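Local coordinates for uncharacterized protein (Bacteroides ovatus, PDB 5CAG), which is a putative anchoring subunit of a fimbrium, a FimB/Mfa2-family predicted lipoprotein that probably holds the pilus at the outer membrane, at residues K139-A153 with K197-M211. Residues are numbered along the deposited sequence; the frame is centred on the assembly and turned at random.
Sequences KLESVVKKYSFAVEA and KVTAFFTAFKQVKEM. With SO4 (sulfate ion), chain J; SO4 (sulfate ion), chain D.
Tyr-147 and Phe-202 sit opposite each other as a hydrogen-bonded pair of an antiparallel two-strand ladder, 144-153 against 197-205, their side chains on the same face of the sheet. The fold is consistent with the transthyretin-like beta-sandwiches of the FimB/Mfa2 family; the long, broken strand 134-154 pairs here with 197-205, and Glu-141 and Val-143 bond to Val-119 and Leu-117. CB of Tyr-147 sits over one face of the Phe-202 ring in a CH-pi contact, 3.7 Å from the centroid. The two rings lie almost parallel, planes at 9°, but are slid apart and barely overlap. Phe-202 has CG between its backbone N and carbonyl carbon (chi1 66°), which brings its ring against CB of Tyr-147, and its CE1 edge meets Phe-149 CD2 at 4.0 Å. Phe-149 CE2 also touches Ala-200 CB, and Val-151 CG1 meets Val-198 CG2 at 3.5 Å; Leu-233 and Leu-235 of strand 232-239 pack on Phe-149, and Phe-189 stacks on Phe-202. On the other face, Val-144 CG2 lies against Phe-205 CE1.

Beyond the ladder, the loop 206-211 folds around buried Glu-141. There OE2 takes the N-H of Glu-210 on its syn lone pair at 2.7 Å and the ammonium of Lys-206 on its anti lone pair at 2.9 Å, two grips that should favour the charged carboxylate. The outstretched Lys-206 also gives NZ to Ser-142 O at 3.0 Å and, weakly, to Glu-210 OE1, while Glu-210 OE2 passes the salt-bridge network on to Lys-145 NZ, a long ion pair at 3.8 Å.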
ATOM      1  N   LYS A 139      -7.567   9.757  13.374  1.00 80.32           N
ATOM      2  CA  LYS A 139      -8.088   9.596  12.013  1.00 78.96           C
ATOM      3  C   LYS A 139      -7.003   8.859  11.260  1.00 85.21           C
ATOM      4  O   LYS A 139      -5.820   9.114  11.518  1.00 87.52           O
ATOM      5  CB  LYS A 139      -8.392  10.964  11.388  1.00 79.94           C
ATOM      6  CG  LYS A 139      -9.018  10.882  10.014  1.00 83.52           C
ATOM      7  CD  LYS A 139      -9.691  12.164   9.551  1.00 87.65           C
ATOM      8  CE  LYS A 139     -11.186  12.185   9.786  1.00 92.37           C
ATOM      9  NZ  LYS A 139     -11.779  13.522   9.458  1.00103.71           N
ATOM     10  N   LEU A 140      -7.354   7.892  10.415  1.00 79.33           N
ATOM     11  CA  LEU A 140      -6.275   7.179   9.751  1.00 76.94           C
ATOM     12  C   LEU A 140      -6.094   7.703   8.356  1.00 78.80           C
ATOM     13  O   LEU A 140      -6.959   8.427   7.862  1.00 80.43           O
ATOM     14  CB  LEU A 140      -6.551   5.690   9.774  1.00 76.52           C
ATOM     15  CG  LEU A 140      -5.787   4.908  10.816  1.00 81.28           C
ATOM     16  CD1 LEU A 140      -6.080   5.405  12.215  1.00 82.35           C
ATOM     17  CD2 LEU A 140      -6.130   3.456  10.724  1.00 83.31           C
ATOM     18  N   GLU A 141      -4.956   7.414   7.733  1.00 72.52           N
ATOM     19  CA  GLU A 141      -4.703   7.943   6.396  1.00 71.58           C
ATOM     20  C   GLU A 141      -4.665   6.822   5.345  1.00 77.00           C
ATOM     21  O   GLU A 141      -4.017   5.802   5.576  1.00 77.06           O
ATOM     22  CB  GLU A 141      -3.389   8.746   6.397  1.00 72.83           C
ATOM     23  CG  GLU A 141      -2.775   8.967   5.027  1.00 72.84           C
ATOM     24  CD  GLU A 141      -1.407   9.606   5.000  1.00 86.81           C
ATOM     25  OE1 GLU A 141      -0.666   9.541   6.011  1.00103.96           O
ATOM     26  OE2 GLU A 141      -1.047  10.109   3.915  1.00 60.99           O
ATOM     27  N   SER A 142      -5.337   7.026   4.176  1.00 73.42           N
ATOM     28  CA  SER A 142      -5.274   6.036   3.117  1.00 72.06           C
ATOM     29  C   SER A 142      -3.923   6.145   2.459  1.00 78.48           C
ATOM     30  O   SER A 142      -3.619   7.175   1.869  1.00 80.25           O
ATOM     31  CB  SER A 142      -6.400   6.194   2.112  1.00 74.00           C
ATOM     32  OG  SER A 142      -6.327   5.065   1.252  1.00 89.13           O
ATOM     33  N   VAL A 143      -3.076   5.120   2.634  1.00 74.72           N
ATOM     34  CA  VAL A 143      -1.716   5.131   2.088  1.00 73.93           C
ATOM     35  C   VAL A 143      -1.618   4.362   0.754  1.00 75.19           C
ATOM     36  O   VAL A 143      -0.520   4.117   0.275  1.00 74.75           O
ATOM     37  CB  VAL A 143      -0.721   4.596   3.124  1.00 78.51           C
ATOM     38  CG1 VAL A 143      -0.630   5.538   4.313  1.00 78.98           C
ATOM     39  CG2 VAL A 143      -1.102   3.193   3.573  1.00 78.21           C
ATOM     40  N   VAL A 144      -2.757   4.009   0.146  1.00 70.96           N
ATOM     41  CA  VAL A 144      -2.769   3.317  -1.143  1.00 69.69           C
ATOM     42  C   VAL A 144      -3.412   4.219  -2.188  1.00 73.85           C
ATOM     43  O   VAL A 144      -4.575   4.590  -2.024  1.00 74.25           O
ATOM     44  CB  VAL A 144      -3.492   1.960  -1.076  1.00 71.93           C
ATOM     45  CG1 VAL A 144      -3.568   1.335  -2.461  1.00 71.71           C
ATOM     46  CG2 VAL A 144      -2.825   1.018  -0.092  1.00 71.09           C
ATOM     47  N   LYS A 145      -2.654   4.571  -3.251  1.00 69.88           N
ATOM     48  CA  LYS A 145      -3.115   5.402  -4.377  1.00 69.02           C
ATOM     49  C   LYS A 145      -3.716   4.494  -5.470  1.00 73.79           C
ATOM     50  O   LYS A 145      -3.128   3.458  -5.774  1.00 73.72           O
ATOM     51  CB  LYS A 145      -1.959   6.268  -4.969  1.00 69.89           C
ATOM     52  CG  LYS A 145      -1.458   7.474  -4.127  1.00 63.62           C
ATOM     53  CD  LYS A 145      -0.624   8.507  -4.965  1.00 75.24           C
ATOM     54  CE  LYS A 145      -0.251   9.847  -4.283  1.00 97.18           C
ATOM     55  NZ  LYS A 145       1.189   9.957  -3.813  1.00102.43           N
ATOM     56  N   LYS A 146      -4.895   4.855  -6.025  1.00 70.66           N
ATOM     57  CA  LYS A 146      -5.509   4.129  -7.147  1.00 70.22           C
ATOM     58  C   LYS A 146      -5.100   4.798  -8.467  1.00 77.55           C
ATOM     59  O   LYS A 146      -5.059   6.031  -8.554  1.00 78.23           O
ATOM     60  CB  LYS A 146      -7.039   4.109  -7.073  1.00 71.84           C
ATOM     61  CG  LYS A 146      -7.683   3.498  -5.846  1.00 83.38           C
ATOM     62  CD  LYS A 146      -9.166   3.899  -5.842  1.00 93.12           C
ATOM     63  CE  LYS A 146      -9.946   3.463  -4.625  1.00115.67           C
ATOM     64  NZ  LYS A 146     -11.196   4.263  -4.447  1.00130.96           N
ATOM     65  N   TYR A 147      -4.856   3.991  -9.502  1.00 75.15           N
ATOM     66  CA  TYR A 147      -4.516   4.453 -10.847  1.00 75.94           C
ATOM     67  C   TYR A 147      -5.361   3.716 -11.884  1.00 79.71           C
ATOM     68  O   TYR A 147      -5.797   2.584 -11.650  1.00 80.06           O
ATOM     69  CB  TYR A 147      -3.043   4.221 -11.152  1.00 77.62           C
ATOM     70  CG  TYR A 147      -2.053   4.819 -10.182  1.00 79.92           C
ATOM     71  CD1 TYR A 147      -1.668   4.130  -9.036  1.00 80.26           C
ATOM     72  CD2 TYR A 147      -1.378   5.999 -10.488  1.00 82.46           C
ATOM     73  CE1 TYR A 147      -0.712   4.646  -8.167  1.00 80.13           C
ATOM     74  CE2 TYR A 147      -0.408   6.521  -9.631  1.00 83.68           C
ATOM     75  CZ  TYR A 147      -0.077   5.840  -8.468  1.00 87.14           C
ATOM     76  OH  TYR A 147       0.871   6.351  -7.603  1.00 84.39           O
ATOM     77  N   SER A 148      -5.588   4.360 -13.024  1.00 75.42           N
ATOM     78  CA  SER A 148      -6.307   3.803 -14.163  1.00 75.56           C
ATOM     79  C   SER A 148      -5.748   4.436 -15.427  1.00 82.68           C
ATOM     80  O   SER A 148      -5.243   5.558 -15.372  1.00 84.56           O
ATOM     81  CB  SER A 148      -7.814   4.046 -14.047  1.00 79.28           C
ATOM     82  OG  SER A 148      -8.195   5.405 -14.223  1.00 91.31           O
ATOM     83  N   PHE A 149      -5.825   3.737 -16.559  1.00 79.02           N
ATOM     84  CA  PHE A 149      -5.396   4.289 -17.842  1.00 80.11           C
ATOM     85  C   PHE A 149      -6.090   3.562 -18.978  1.00 84.62           C
ATOM     86  O   PHE A 149      -6.698   2.499 -18.788  1.00 82.40           O
ATOM     87  CB  PHE A 149      -3.868   4.217 -18.019  1.00 81.63           C
ATOM     88  CG  PHE A 149      -3.342   2.821 -18.267  1.00 82.02           C
ATOM     89  CD1 PHE A 149      -3.256   2.309 -19.558  1.00 85.25           C
ATOM     90  CD2 PHE A 149      -2.951   2.011 -17.210  1.00 81.86           C
ATOM     91  CE1 PHE A 149      -2.812   1.008 -19.781  1.00 84.59           C
ATOM     92  CE2 PHE A 149      -2.475   0.718 -17.446  1.00 83.60           C
ATOM     93  CZ  PHE A 149      -2.419   0.225 -18.728  1.00 81.86           C
ATOM     94  N   ALA A 150      -5.970   4.135 -20.165  1.00 83.51           N
ATOM     95  CA  ALA A 150      -6.466   3.545 -21.392  1.00 84.73           C
ATOM     96  C   ALA A 150      -5.478   3.871 -22.509  1.00 90.33           C
ATOM     97  O   ALA A 150      -4.970   4.993 -22.565  1.00 90.61           O
ATOM     98  CB  ALA A 150      -7.860   4.055 -21.712  1.00 86.83           C
ATOM     99  N   VAL A 151      -5.108   2.873 -23.318  1.00 85.98           N
ATOM    100  CA  VAL A 151      -4.188   3.140 -24.404  1.00 87.33           C
ATOM    101  C   VAL A 151      -4.697   2.430 -25.655  1.00 93.86           C
ATOM    102  O   VAL A 151      -5.250   1.330 -25.597  1.00 92.38           O
ATOM    103  CB  VAL A 151      -2.717   2.834 -24.063  1.00 89.65           C
ATOM    104  CG1 VAL A 151      -2.504   1.372 -23.741  1.00 87.50           C
ATOM    105  CG2 VAL A 151      -1.781   3.286 -25.170  1.00 92.05           C
ATOM    106  N   GLU A 152      -4.576   3.119 -26.771  1.00 93.55           N
ATOM    107  CA  GLU A 152      -5.015   2.638 -28.060  1.00 95.49           C
ATOM    108  C   GLU A 152      -4.030   1.594 -28.593  1.00 98.69           C
ATOM    109  O   GLU A 152      -2.821   1.837 -28.552  1.00 99.79           O
ATOM    110  CB  GLU A 152      -5.102   3.846 -28.981  1.00100.60           C
ATOM    111  CG  GLU A 152      -6.106   3.741 -30.103  1.00115.12           C
ATOM    112  CD  GLU A 152      -6.084   5.007 -30.928  1.00138.43           C
ATOM    113  OE1 GLU A 152      -6.567   6.047 -30.420  1.00143.30           O
ATOM    114  OE2 GLU A 152      -5.506   4.981 -32.041  1.00122.49           O
ATOM    115  N   ALA A 153      -4.535   0.426 -29.069  1.00 93.29           N
ATOM    116  CA  ALA A 153      -3.703  -0.653 -29.620  1.00 91.95           C
ATOM    117  C   ALA A 153      -4.362  -1.371 -30.830  1.00 97.58           C
ATOM    118  O   ALA A 153      -5.504  -1.859 -30.756  1.00 96.35           O
ATOM    119  CB  ALA A 153      -3.362  -1.650 -28.541  1.00 89.40           C
ATOM    120  N   LYS A 197      -8.804  -0.253 -28.057  1.00 98.83           N
ATOM    121  CA  LYS A 197      -8.279   0.246 -26.779  1.00 95.25           C
ATOM    122  C   LYS A 197      -8.000  -0.876 -25.817  1.00 92.67           C
ATOM    123  O   LYS A 197      -8.541  -1.967 -25.977  1.00 91.94           O
ATOM    124  CB  LYS A 197      -9.319   1.189 -26.107  1.00 99.14           C
ATOM    125  CG  LYS A 197      -9.034   2.674 -26.292  1.00130.98           C
ATOM    126  CD  LYS A 197     -10.205   3.577 -25.875  1.00145.55           C
ATOM    127  CE  LYS A 197     -10.015   4.969 -26.453  1.00158.33           C
ATOM    128  NZ  LYS A 197     -11.252   5.786 -26.374  1.00166.14           N
ATOM    129  N   VAL A 198      -7.208  -0.592 -24.769  1.00 84.50           N
ATOM    130  CA  VAL A 198      -6.961  -1.486 -23.637  1.00 79.80           C
ATOM    131  C   VAL A 198      -7.074  -0.630 -22.389  1.00 85.84           C
ATOM    132  O   VAL A 198      -6.527   0.475 -22.342  1.00 86.84           O
ATOM    133  CB  VAL A 198      -5.705  -2.379 -23.645  1.00 79.39           C
ATOM    134  CG1 VAL A 198      -5.782  -3.435 -24.731  1.00 79.75           C
ATOM    135  CG2 VAL A 198      -4.418  -1.593 -23.721  1.00 78.73           C
ATOM    136  N   THR A 199      -7.864  -1.093 -21.421  1.00 82.12           N
ATOM    137  CA  THR A 199      -8.139  -0.351 -20.203  1.00 80.97           C
ATOM    138  C   THR A 199      -7.659  -1.156 -19.010  1.00 82.52           C
ATOM    139  O   THR A 199      -7.850  -2.357 -18.986  1.00 82.94           O
ATOM    140  CB  THR A 199      -9.638  -0.058 -20.187  1.00 92.66           C
ATOM    141  OG1 THR A 199      -9.918   0.941 -21.175  1.00 93.91           O
ATOM    142  CG2 THR A 199     -10.132   0.413 -18.834  1.00 93.54           C
ATOM    143  N   ALA A 200      -7.009  -0.519 -18.043  1.00 77.41           N
ATOM    144  CA  ALA A 200      -6.534  -1.224 -16.860  1.00 75.79           C
ATOM    145  C   ALA A 200      -6.597  -0.340 -15.618  1.00 81.23           C
ATOM    146  O   ALA A 200      -6.650   0.892 -15.715  1.00 80.94           O
ATOM    147  CB  ALA A 200      -5.124  -1.738 -17.070  1.00 75.96           C
ATOM    148  N   PHE A 201      -6.667  -0.995 -14.450  1.00 78.67           N
ATOM    149  CA  PHE A 201      -6.757  -0.370 -13.132  1.00 78.65           C
ATOM    150  C   PHE A 201      -5.750  -1.020 -12.227  1.00 80.27           C
ATOM    151  O   PHE A 201      -5.624  -2.252 -12.256  1.00 81.73           O
ATOM    152  CB  PHE A 201      -8.169  -0.554 -12.551  1.00 81.93           C
ATOM    153  CG  PHE A 201      -9.263   0.160 -13.306  1.00 87.70           C
ATOM    154  CD1 PHE A 201      -9.774  -0.364 -14.493  1.00 93.93           C
ATOM    155  CD2 PHE A 201      -9.807   1.345 -12.822  1.00 92.93           C
ATOM    156  CE1 PHE A 201     -10.764   0.322 -15.215  1.00 97.12           C
ATOM    157  CE2 PHE A 201     -10.811   2.024 -13.542  1.00 97.92           C
ATOM    158  CZ  PHE A 201     -11.286   1.504 -14.727  1.00 96.91           C
ATOM    159  N   PHE A 202      -5.031  -0.228 -11.427  1.00 72.15           N
ATOM    160  CA  PHE A 202      -4.052  -0.773 -10.501  1.00 69.60           C
ATOM    161  C   PHE A 202      -3.860   0.174  -9.324  1.00 75.14           C
ATOM    162  O   PHE A 202      -4.423   1.269  -9.313  1.00 76.45           O
ATOM    163  CB  PHE A 202      -2.722  -1.091 -11.205  1.00 70.78           C
ATOM    164  CG  PHE A 202      -1.969   0.094 -11.730  1.00 72.29           C
ATOM    165  CD1 PHE A 202      -2.231   0.599 -13.000  1.00 75.70           C
ATOM    166  CD2 PHE A 202      -0.986   0.701 -10.967  1.00 73.84           C
ATOM    167  CE1 PHE A 202      -1.538   1.706 -13.490  1.00 77.01           C
ATOM    168  CE2 PHE A 202      -0.300   1.813 -11.453  1.00 78.03           C
ATOM    169  CZ  PHE A 202      -0.575   2.302 -12.717  1.00 76.73           C
ATOM    170  N   THR A 203      -3.107  -0.270  -8.312  1.00 70.73           N
ATOM    171  CA  THR A 203      -2.836   0.511  -7.105  1.00 69.81           C
ATOM    172  C   THR A 203      -1.394   0.360  -6.681  1.00 75.22           C
ATOM    173  O   THR A 203      -0.752  -0.629  -7.033  1.00 76.35           O
ATOM    174  CB  THR A 203      -3.717   0.051  -5.949  1.00 69.69           C
ATOM    175  OG1 THR A 203      -3.437  -1.318  -5.682  1.00 70.04           O
ATOM    176  CG2 THR A 203      -5.187   0.260  -6.193  1.00 68.66           C
ATOM    177  N   ALA A 204      -0.903   1.307  -5.883  1.00 70.56           N
ATOM    178  CA  ALA A 204       0.432   1.304  -5.309  1.00 70.26           C
ATOM    179  C   ALA A 204       0.421   2.118  -4.022  1.00 75.45           C
ATOM    180  O   ALA A 204      -0.485   2.930  -3.813  1.00 75.02           O
ATOM    181  CB  ALA A 204       1.424   1.882  -6.298  1.00 71.67           C
ATOM    182  N   PHE A 205       1.404   1.894  -3.141  1.00 72.35           N
ATOM    183  CA  PHE A 205       1.502   2.672  -1.918  1.00 71.86           C
ATOM    184  C   PHE A 205       1.969   4.077  -2.241  1.00 78.07           C
ATOM    185  O   PHE A 205       2.655   4.291  -3.257  1.00 79.13           O
ATOM    186  CB  PHE A 205       2.460   2.010  -0.910  1.00 73.91           C
ATOM    187  CG  PHE A 205       1.914   0.738  -0.302  1.00 74.63           C
ATOM    188  CD1 PHE A 205       0.805   0.766   0.542  1.00 76.48           C
ATOM    189  CD2 PHE A 205       2.484  -0.493  -0.597  1.00 76.25           C
ATOM    190  CE1 PHE A 205       0.280  -0.422   1.079  1.00 76.06           C
ATOM    191  CE2 PHE A 205       1.956  -1.675  -0.058  1.00 77.88           C
ATOM    192  CZ  PHE A 205       0.864  -1.628   0.783  1.00 74.76           C
ATOM    193  N   LYS A 206       1.572   5.052  -1.387  1.00 75.01           N
ATOM    194  CA  LYS A 206       2.023   6.454  -1.462  1.00 75.40           C
ATOM    195  C   LYS A 206       3.549   6.478  -1.306  1.00 81.15           C
ATOM    196  O   LYS A 206       4.095   5.655  -0.552  1.00 81.14           O
ATOM    197  CB  LYS A 206       1.376   7.296  -0.343  1.00 76.12           C
ATOM    198  CG  LYS A 206       0.013   7.864  -0.648  1.00 71.71           C
ATOM    199  CD  LYS A 206      -0.437   8.814   0.466  1.00 73.71           C
ATOM    200  CE  LYS A 206      -1.810   9.381   0.178  1.00 72.65           C
ATOM    201  NZ  LYS A 206      -2.469   9.924   1.389  1.00 70.93           N
ATOM    202  N   GLN A 207       4.245   7.379  -2.009  1.00 79.12           N
ATOM    203  CA  GLN A 207       5.707   7.447  -1.864  1.00 81.03           C
ATOM    204  C   GLN A 207       6.052   7.899  -0.444  1.00 85.62           C
ATOM    205  O   GLN A 207       6.998   7.388   0.175  1.00 86.19           O
ATOM    206  CB  GLN A 207       6.317   8.390  -2.908  1.00 84.14           C
ATOM    207  CG  GLN A 207       7.724   8.017  -3.327  1.00107.57           C
ATOM    208  CD  GLN A 207       8.289   9.091  -4.212  1.00140.00           C
ATOM    209  OE1 GLN A 207       8.908  10.043  -3.732  1.00137.42           O
ATOM    210  NE2 GLN A 207       8.032   8.996  -5.511  1.00139.38           N
ATOM    211  N   VAL A 208       5.246   8.858   0.065  1.00 81.46           N
ATOM    212  CA  VAL A 208       5.352   9.421   1.401  1.00 81.47           C
ATOM    213  C   VAL A 208       3.983   9.769   1.948  1.00 83.09           C
ATOM    214  O   VAL A 208       3.147  10.339   1.223  1.00 83.81           O
ATOM    215  CB  VAL A 208       6.256  10.688   1.487  1.00 87.18           C
ATOM    216  CG1 VAL A 208       6.680  10.951   2.933  1.00 87.97           C
ATOM    217  CG2 VAL A 208       7.488  10.583   0.600  1.00 88.93           C
ATOM    218  N   LYS A 209       3.810   9.482   3.270  1.00 75.56           N
ATOM    219  CA  LYS A 209       2.761   9.884   4.201  1.00 73.06           C
ATOM    220  C   LYS A 209       2.414  11.372   3.902  1.00 80.09           C
ATOM    221  O   LYS A 209       3.309  12.216   3.707  1.00 81.44           O
ATOM    222  CB  LYS A 209       3.329   9.687   5.641  1.00 74.15           C
ATOM    223  CG  LYS A 209       2.760  10.515   6.813  1.00 71.98           C
ATOM    224  CD  LYS A 209       3.432  10.158   8.186  1.00 71.81           C
ATOM    225  CE  LYS A 209       2.582  10.365   9.444  1.00 80.54           C
ATOM    226  NZ  LYS A 209       1.440   9.372   9.631  1.00 93.91           N
ATOM    227  N   GLU A 210       1.123  11.668   3.787  1.00 75.22           N
ATOM    228  CA  GLU A 210       0.651  13.013   3.494  1.00 74.54           C
ATOM    229  C   GLU A 210       0.076  13.644   4.764  1.00 80.93           C
ATOM    230  O   GLU A 210      -0.102  14.867   4.781  1.00 83.55           O
ATOM    231  CB  GLU A 210      -0.377  12.999   2.341  1.00 74.47           C
ATOM    232  CG  GLU A 210       0.271  12.771   0.978  1.00 86.90           C
ATOM    233  CD  GLU A 210      -0.579  12.737  -0.288  1.00113.53           C
ATOM    234  OE1 GLU A 210      -1.828  12.741  -0.197  1.00100.03           O
ATOM    235  OE2 GLU A 210       0.023  12.651  -1.383  1.00115.37           O
HETATM  236  N   MSE A 211      -0.193  12.843   5.848  1.00 76.28           N
HETATM  237  CA  MSE A 211      -0.762  13.429   7.066  1.00 76.86           C
HETATM  238  C   MSE A 211       0.209  14.442   7.712  1.00 83.93           C
HETATM  239  O   MSE A 211       1.431  14.230   7.750  1.00 84.89           O
HETATM  240  CB  MSE A 211      -1.187  12.361   8.060  1.00 78.62           C
HETATM  241  CG  MSE A 211      -1.938  12.899   9.285  1.00 88.18           C
HETATM  242 SE   MSE A 211      -2.361  11.500  10.596  0.75 98.54          SE
HETATM  243  CE  MSE A 211      -3.826  10.690   9.656  1.00 94.28           C
TER
HETATM  244  S   SO4 J 409     -12.977  -0.203 -27.970  1.00152.52           S
HETATM  245  O1  SO4 J 409     -13.827  -1.352 -27.589  1.00149.97           O
HETATM  246  O2  SO4 J 409     -13.304   0.258 -29.328  1.00152.95           O
HETATM  247  O3  SO4 J 409     -13.140   0.892 -27.001  1.00153.14           O
HETATM  248  O4  SO4 J 409     -11.579  -0.587 -27.972  1.00153.34           O
HETATM  249  S   SO4 D 403     -12.552   3.780  -0.514  1.00207.07           S
HETATM  250  O1  SO4 D 403     -12.614   2.343  -0.811  1.00206.72           O
HETATM  251  O2  SO4 D 403     -13.757   4.201   0.192  1.00206.24           O
HETATM  252  O3  SO4 D 403     -11.367   4.055   0.308  1.00206.71           O
HETATM  253  O4  SO4 D 403     -12.470   4.537  -1.760  1.00207.80           O